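Local structure of putative P450-like enzyme (Streptomyces himastatinicus ATCC 53653, 5Z9J) at residues Glu275-Arg279 with Asn335-Leu340; Met281-Gly286 with Val385-Gly389. The protein is a cytochrome P450 family member that binds heme and probably acts as a monooxygenase, using molecular oxygen to oxidise its substrate. All blocks are in the same frame, centred on the assembly; numbering follows the deposited sequence.

Interaction 1 of 2, residues Glu275-Arg279 with Asn335-Leu340; sequences EESMR and NAHLGL. With HEM (protoporphyrin IX containing Fe), chain E.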
loop_
_atom_site.group_PDB
_atom_site.type_symbol
_atom_site.label_atom_id
_atom_site.label_comp_id
_atom_site.label_asym_id
_atom_site.label_seq_id
_atom_site.Cartn_x
_atom_site.Cartn_y
_atom_site.Cartn_z
ATOM N N GLU A 275 0.607 -0.774 14.211
ATOM C CA GLU A 275 0.644 0.659 13.912
ATOM C C GLU A 275 2.076 1.158 13.976
ATOM O O GLU A 275 2.476 1.967 13.154
ATOM C CB GLU A 275 -0.202 1.460 14.895
ATOM C CG GLU A 275 -1.689 1.205 14.902
ATOM C CD GLU A 275 -2.350 1.479 13.572
ATOM O OE1 GLU A 275 -2.128 2.577 13.015
ATOM O OE2 GLU A 275 -3.074 0.591 13.070
ATOM N N GLU A 276 2.837 0.655 14.952
ATOM C CA GLU A 276 4.231 1.101 15.121
ATOM C C GLU A 276 5.098 0.514 14.003
ATOM O O GLU A 276 6.067 1.116 13.576
ATOM C CB GLU A 276 4.769 0.724 16.506
ATOM C CG GLU A 276 6.242 0.979 16.769
ATOM C CD GLU A 276 6.574 2.473 16.928
ATOM O OE1 GLU A 276 5.826 3.348 16.416
ATOM O OE2 GLU A 276 7.504 2.759 17.706
ATOM N N SER A 277 4.713 -0.674 13.525
ATOM C CA SER A 277 5.382 -1.271 12.393
ATOM C C SER A 277 5.226 -0.329 11.182
ATOM O O SER A 277 6.117 -0.204 10.350
ATOM C CB SER A 277 4.781 -2.677 12.061
ATOM O OG SER A 277 5.668 -3.347 11.203
ATOM N N MET A 278 4.019 0.211 11.025
ATOM C CA MET A 278 3.709 1.162 9.952
ATOM C C MET A 278 4.473 2.478 10.131
ATOM O O MET A 278 4.988 3.060 9.197
ATOM C CB MET A 278 2.195 1.385 9.875
ATOM C CG MET A 278 1.486 0.179 9.092
ATOM S SD MET A 278 -0.243 0.582 8.798
ATOM C CE MET A 278 -0.886 0.336 10.396
ATOM N N ARG A 279 4.594 2.918 11.360
ATOM C CA ARG A 279 5.308 4.183 11.533
ATOM C C ARG A 279 6.767 4.010 11.122
ATOM O O ARG A 279 7.256 4.736 10.262
ATOM C CB ARG A 279 5.202 4.652 12.974
ATOM C CG ARG A 279 5.813 6.032 13.158
ATOM C CD ARG A 279 5.954 6.278 14.635
ATOM N NE ARG A 279 6.855 5.368 15.339
ATOM C CZ ARG A 279 8.183 5.518 15.400
ATOM N NH1 ARG A 279 8.777 6.526 14.750
ATOM N NH2 ARG A 279 8.917 4.655 16.093
ATOM N N ASN A 335 0.100 7.361 18.436
ATOM C CA ASN A 335 0.853 7.079 17.231
ATOM C C ASN A 335 0.095 7.481 15.990
ATOM O O ASN A 335 -0.432 6.621 15.251
ATOM C CB ASN A 335 1.205 5.588 17.168
ATOM C CG ASN A 335 2.215 5.272 16.086
ATOM O OD1 ASN A 335 2.726 6.169 15.405
ATOM N ND2 ASN A 335 2.499 3.988 15.912
ATOM N N ALA A 336 0.075 8.777 15.723
ATOM C CA ALA A 336 -0.701 9.309 14.616
ATOM C C ALA A 336 0.173 9.348 13.386
ATOM O O ALA A 336 0.379 10.393 12.769
ATOM C CB ALA A 336 -1.271 10.687 14.967
ATOM N N HIS A 337 0.686 8.177 13.015
ATOM C CA HIS A 337 1.623 8.063 11.915
ATOM C C HIS A 337 0.891 8.337 10.605
ATOM O O HIS A 337 -0.353 8.396 10.577
ATOM C CB HIS A 337 2.262 6.689 11.918
ATOM C CG HIS A 337 1.268 5.582 11.674
ATOM N ND1 HIS A 337 0.744 5.334 10.431
ATOM C CD2 HIS A 337 0.669 4.704 12.512
ATOM C CE1 HIS A 337 -0.107 4.320 10.501
ATOM N NE2 HIS A 337 -0.169 3.922 11.758
ATOM N N LEU A 338 1.652 8.509 9.527
ATOM C CA LEU A 338 1.080 8.813 8.216
ATOM C C LEU A 338 1.070 7.592 7.265
ATOM O O LEU A 338 0.841 7.720 6.042
ATOM C CB LEU A 338 1.860 9.967 7.568
ATOM C CG LEU A 338 1.763 11.311 8.298
ATOM C CD1 LEU A 338 2.590 12.383 7.572
ATOM C CD2 LEU A 338 0.286 11.734 8.394
ATOM N N GLY A 339 1.363 6.428 7.840
ATOM C CA GLY A 339 1.462 5.195 7.086
ATOM C C GLY A 339 0.256 4.851 6.243
ATOM O O GLY A 339 0.377 4.103 5.267
ATOM N N LEU A 340 -0.897 5.364 6.666
ATOM C CA LEU A 340 -2.158 5.089 6.042
ATOM C C LEU A 340 -2.689 6.353 5.388
ATOM O O LEU A 340 -3.850 6.420 4.951
ATOM C CB LEU A 340 -3.150 4.552 7.092
ATOM C CG LEU A 340 -2.934 3.063 7.450
ATOM C CD1 LEU A 340 -3.779 2.634 8.664
ATOM C CD2 LEU A 340 -3.107 2.101 6.308
HETATM C CHA HEM E . -5.076 4.631 0.324
HETATM C CHB HEM E . -1.410 2.648 2.699
HETATM C CHC HEM E . -3.803 -1.554 2.677
HETATM C CHD HEM E . -6.949 0.165 -0.483
HETATM C C1A HEM E . -3.874 4.534 0.988
HETATM C C2A HEM E . -2.905 5.596 1.271
HETATM C C3A HEM E . -1.893 5.048 1.949
HETATM C C4A HEM E . -2.183 3.614 2.101
HETATM C CMA HEM E . -0.640 5.778 2.449
HETATM C CAA HEM E . -3.024 7.083 0.878
HETATM C CBA HEM E . -2.665 7.302 -0.597
HETATM C CGA HEM E . -2.490 8.789 -0.931
HETATM O O1A HEM E . -2.043 9.138 -2.052
HETATM O O2A HEM E . -2.815 9.670 -0.115
HETATM C C1B HEM E . -1.775 1.356 2.955
HETATM C C2B HEM E . -1.063 0.464 3.831
HETATM C C3B HEM E . -1.726 -0.698 3.827
HETATM C C4B HEM E . -2.860 -0.567 2.926
HETATM C CMB HEM E . 0.210 0.886 4.586
HETATM C CAB HEM E . -1.428 -2.006 4.569
HETATM C CBB HEM E . -0.422 -2.155 5.431
HETATM C C1C HEM E . -4.899 -1.474 1.839
HETATM C C2C HEM E . -5.888 -2.547 1.566
HETATM C C3C HEM E . -6.750 -2.045 0.693
HETATM C C4C HEM E . -6.324 -0.703 0.384
HETATM C CMC HEM E . -5.868 -3.928 2.245
HETATM C CAC HEM E . -7.993 -2.642 -0.010
HETATM C CBC HEM E . -8.472 -3.855 0.225
HETATM C C1D HEM E . -6.706 1.496 -0.580
HETATM C C2D HEM E . -7.405 2.375 -1.469
HETATM C C3D HEM E . -6.835 3.756 -1.195
HETATM C C4D HEM E . -5.836 3.591 -0.179
HETATM C CMD HEM E . -8.507 2.013 -2.495
HETATM C CAD HEM E . -7.213 5.043 -1.935
HETATM C CBD HEM E . -8.315 5.781 -1.206
HETATM C CGD HEM E . -8.493 7.136 -1.868
HETATM O O1D HEM E . -7.629 7.567 -2.667
HETATM O O2D HEM E . -9.509 7.814 -1.568
HETATM N NA HEM E . -3.383 3.373 1.517
HETATM N NB HEM E . -2.862 0.689 2.401
HETATM N NC HEM E . -5.217 -0.412 1.078
HETATM N ND HEM E . -5.801 2.243 0.199
HETATM FE FE HEM E . -4.434 1.508 1.381
HETATM O O HOH W 1 -2.189 4.355 15.126
#
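Arg-279 and His-337 bring their CA atoms within 5.4 Å of each other. Here the end part of helix 270-280 lies against an irregular loop that leads to the heme ligand Cys-347. The helix carries the ExxR motif of cytochromes P450, with Glu-276 and Arg-279 as its charged pair. Arg-279 grips Glu-276 side-on: NE meets OE1 at 2.5 Å, and NH2 meets OE2. Arg-332 binds the same carboxylate, which completes the family's Glu-Arg-Arg triad. Asn-335 lies against this pair. Its buried OD1 has no polar partner and rests 3.3 Å from Arg-279 CD. His-337 CG sits between the backbone N and the carbonyl carbon (chi1 64°), which turns the ring to the helix. His-337 NE2 donates to Glu-275 OE1 at 2.7 Å, from above the carboxylate plane. A water also joins OE1 to Asn-335 O, while OE2 pairs with Arg-354. Gly-339 N donates to His-337 ND1 in the ring plane, so both ring nitrogens are held and the ring's rotation is fixed. Met-278 CB covers one face in a CH-pi contact, 4.1 Å from the His-337 ring centroid. With an alanine in place of His-337, Glu-275 would probably lose its direct mate on the loop, and a gap would open beside Met-278. Met-278 SD meets Leu-340 CG at 3.9 Å, and Leu-340 CD2 rests 3.6 Å from HEM C2B.

Interaction 2 of 2, residues Met281-Gly286 with Val385-Gly389; sequences MSPICG and VDASG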
loop_
_atom_site.group_PDB
_atom_site.type_symbol
_atom_site.label_atom_id
_atom_site.label_comp_id
_atom_site.label_asym_id
_atom_site.label_seq_id
_atom_site.Cartn_x
_atom_site.Cartn_y
_atom_site.Cartn_z
ATOM N N MET A 281 8.543 1.364 9.570
ATOM C CA MET A 281 8.953 0.838 8.293
ATOM C C MET A 281 7.705 0.857 7.405
ATOM O O MET A 281 6.961 -0.125 7.347
ATOM C CB MET A 281 9.554 -0.579 8.463
ATOM C CG MET A 281 10.176 -1.242 7.172
ATOM S SD MET A 281 10.909 -2.875 7.535
ATOM C CE MET A 281 12.076 -2.335 8.778
ATOM N N SER A 282 7.481 2.001 6.754
ATOM C CA SER A 282 6.195 2.333 6.215
ATOM C C SER A 282 6.045 1.657 4.848
ATOM O O SER A 282 6.767 2.015 3.918
ATOM C CB SER A 282 6.064 3.863 6.163
ATOM O OG SER A 282 6.365 4.433 7.461
ATOM N N PRO A 283 5.145 0.656 4.732
ATOM C CA PRO A 283 5.003 -0.006 3.419
ATOM C C PRO A 283 4.810 0.945 2.249
ATOM O O PRO A 283 5.380 0.768 1.153
ATOM C CB PRO A 283 3.762 -0.911 3.613
ATOM C CG PRO A 283 3.750 -1.237 5.023
ATOM C CD PRO A 283 4.284 0.016 5.748
ATOM N N ILE A 284 3.983 1.956 2.460
ATOM C CA ILE A 284 3.954 3.095 1.539
ATOM C C ILE A 284 4.704 4.224 2.281
ATOM O O ILE A 284 4.262 4.746 3.314
ATOM C CB ILE A 284 2.539 3.525 1.164
ATOM C CG1 ILE A 284 1.803 2.391 0.420
ATOM C CG2 ILE A 284 2.549 4.732 0.275
ATOM C CD1 ILE A 284 2.393 2.028 -0.947
ATOM N N CYS A 285 5.887 4.563 1.787
ATOM C CA CYS A 285 6.702 5.532 2.533
ATOM C C CYS A 285 6.791 6.908 1.855
ATOM O O CYS A 285 7.463 7.802 2.351
ATOM C CB CYS A 285 8.084 4.942 2.776
ATOM S SG CYS A 285 9.057 4.614 1.330
ATOM N N GLY A 286 6.173 7.035 0.682
ATOM C CA GLY A 286 5.988 8.311 0.044
ATOM C C GLY A 286 4.817 8.302 -0.905
ATOM O O GLY A 286 4.508 7.265 -1.493
ATOM N N VAL A 385 10.933 2.769 -4.792
ATOM C CA VAL A 385 11.337 3.903 -3.977
ATOM C C VAL A 385 10.210 4.379 -3.039
ATOM O O VAL A 385 10.504 4.933 -1.966
ATOM C CB VAL A 385 11.868 5.071 -4.851
ATOM C CG1 VAL A 385 10.742 5.738 -5.654
ATOM C CG2 VAL A 385 12.606 6.085 -3.983
ATOM N N ASP A 386 8.930 4.181 -3.393
ATOM C CA ASP A 386 7.884 4.712 -2.511
ATOM C C ASP A 386 7.408 3.694 -1.481
ATOM O O ASP A 386 6.424 3.881 -0.798
ATOM C CB ASP A 386 6.714 5.326 -3.320
ATOM C CG ASP A 386 6.076 4.357 -4.308
ATOM O OD1 ASP A 386 6.721 3.354 -4.688
ATOM O OD2 ASP A 386 4.946 4.641 -4.759
ATOM N N ALA A 387 8.175 2.633 -1.334
ATOM C CA ALA A 387 7.874 1.574 -0.390
ATOM C C ALA A 387 9.061 1.224 0.488
ATOM O O ALA A 387 10.181 1.007 -0.004
ATOM C CB ALA A 387 7.385 0.299 -1.129
ATOM N N SER A 388 8.790 1.122 1.783
ATOM C CA SER A 388 9.796 0.719 2.689
ATOM C C SER A 388 9.357 -0.619 3.319
ATOM O O SER A 388 8.588 -0.670 4.293
ATOM C CB SER A 388 9.996 1.854 3.712
ATOM O OG SER A 388 10.891 1.500 4.720
ATOM N N GLY A 389 9.878 -1.723 2.786
ATOM C CA GLY A 389 9.535 -3.018 3.345
ATOM C C GLY A 389 10.320 -4.160 2.730
ATOM O O GLY A 389 11.016 -3.944 1.754
HETATM O O HOH W 2 9.804 4.078 6.529
HETATM O O HOH W 3 3.039 6.113 -3.705
#
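Cys-285 N donates to Asp-386 O at 2.7 Å, in a nearly straight bond (161°) that comes from above the carbonyl plane. Gly-286 N adds a weak second bond to the same oxygen. Further along, Ser-388 N donates to Ser-282 O at 3.1 Å. The two segments run in opposite directions, yet neither forms a regular strand. Between these bonds, Pro-283 O takes a CA-H...O contact from Ala-387 CA at 3.0 Å.

Two waters extend the polar seam. One donates to Gly-286 O and to Asp-386 OD2, the latter at 2.6 Å. The other accepts from Ser-282 N and is weakly tied to Ser-388 OG.

The side chains pack around this backbone pairing. Cys-285 SG lies between its own backbone N and carbonyl carbon (chi1 64°). That position lays the sulfur along the backbone of 385-389, 3.4 Å from Ala-387 N, while Cys-285 CB meets Ser-388 CB at 3.8 Å. Met-281 CG touches Ser-388 O at 3.3 Å, and the Met-281 side chain also touches Cys-252 of helix 240-255. Ala-387 leans on Met-244 of the same helix.

Ile-284 CB points away from 385-389, and the side chain touches the heme. Val-385 touches a bound tris(hydroxyethyl)aminomethane. The arrangement fits the P450 fold, in which the loop after the ExxR helix meets the loop between strands 380-381 and 392-396. These probably correspond to the regions named substrate recognition sites 5 and 6 in other P450s.

The two contacts follow one another along the chain: 281-286 begins just after helix 270-280, which supplies 275-279 to interaction 1. Their centres are about 11 Å apart. A hydrogen bond from Ser-282 OG to Met-278 O ties the loop to the helix end. Both contacts reach the heme, but on opposite sides. Between nearest atoms, the side chain of Leu-340 in interaction 1 lies on the proximal side, about 4 Å from that of the iron ligand Cys-347. In interaction 2 the side chain of Ile-284 lies on the distal side, its nearest atoms about 4 Å from the heme and about 6 Å from the side chain of Asn-237. Helix 240-255 touches both contacts, through Met-278 and Met-281.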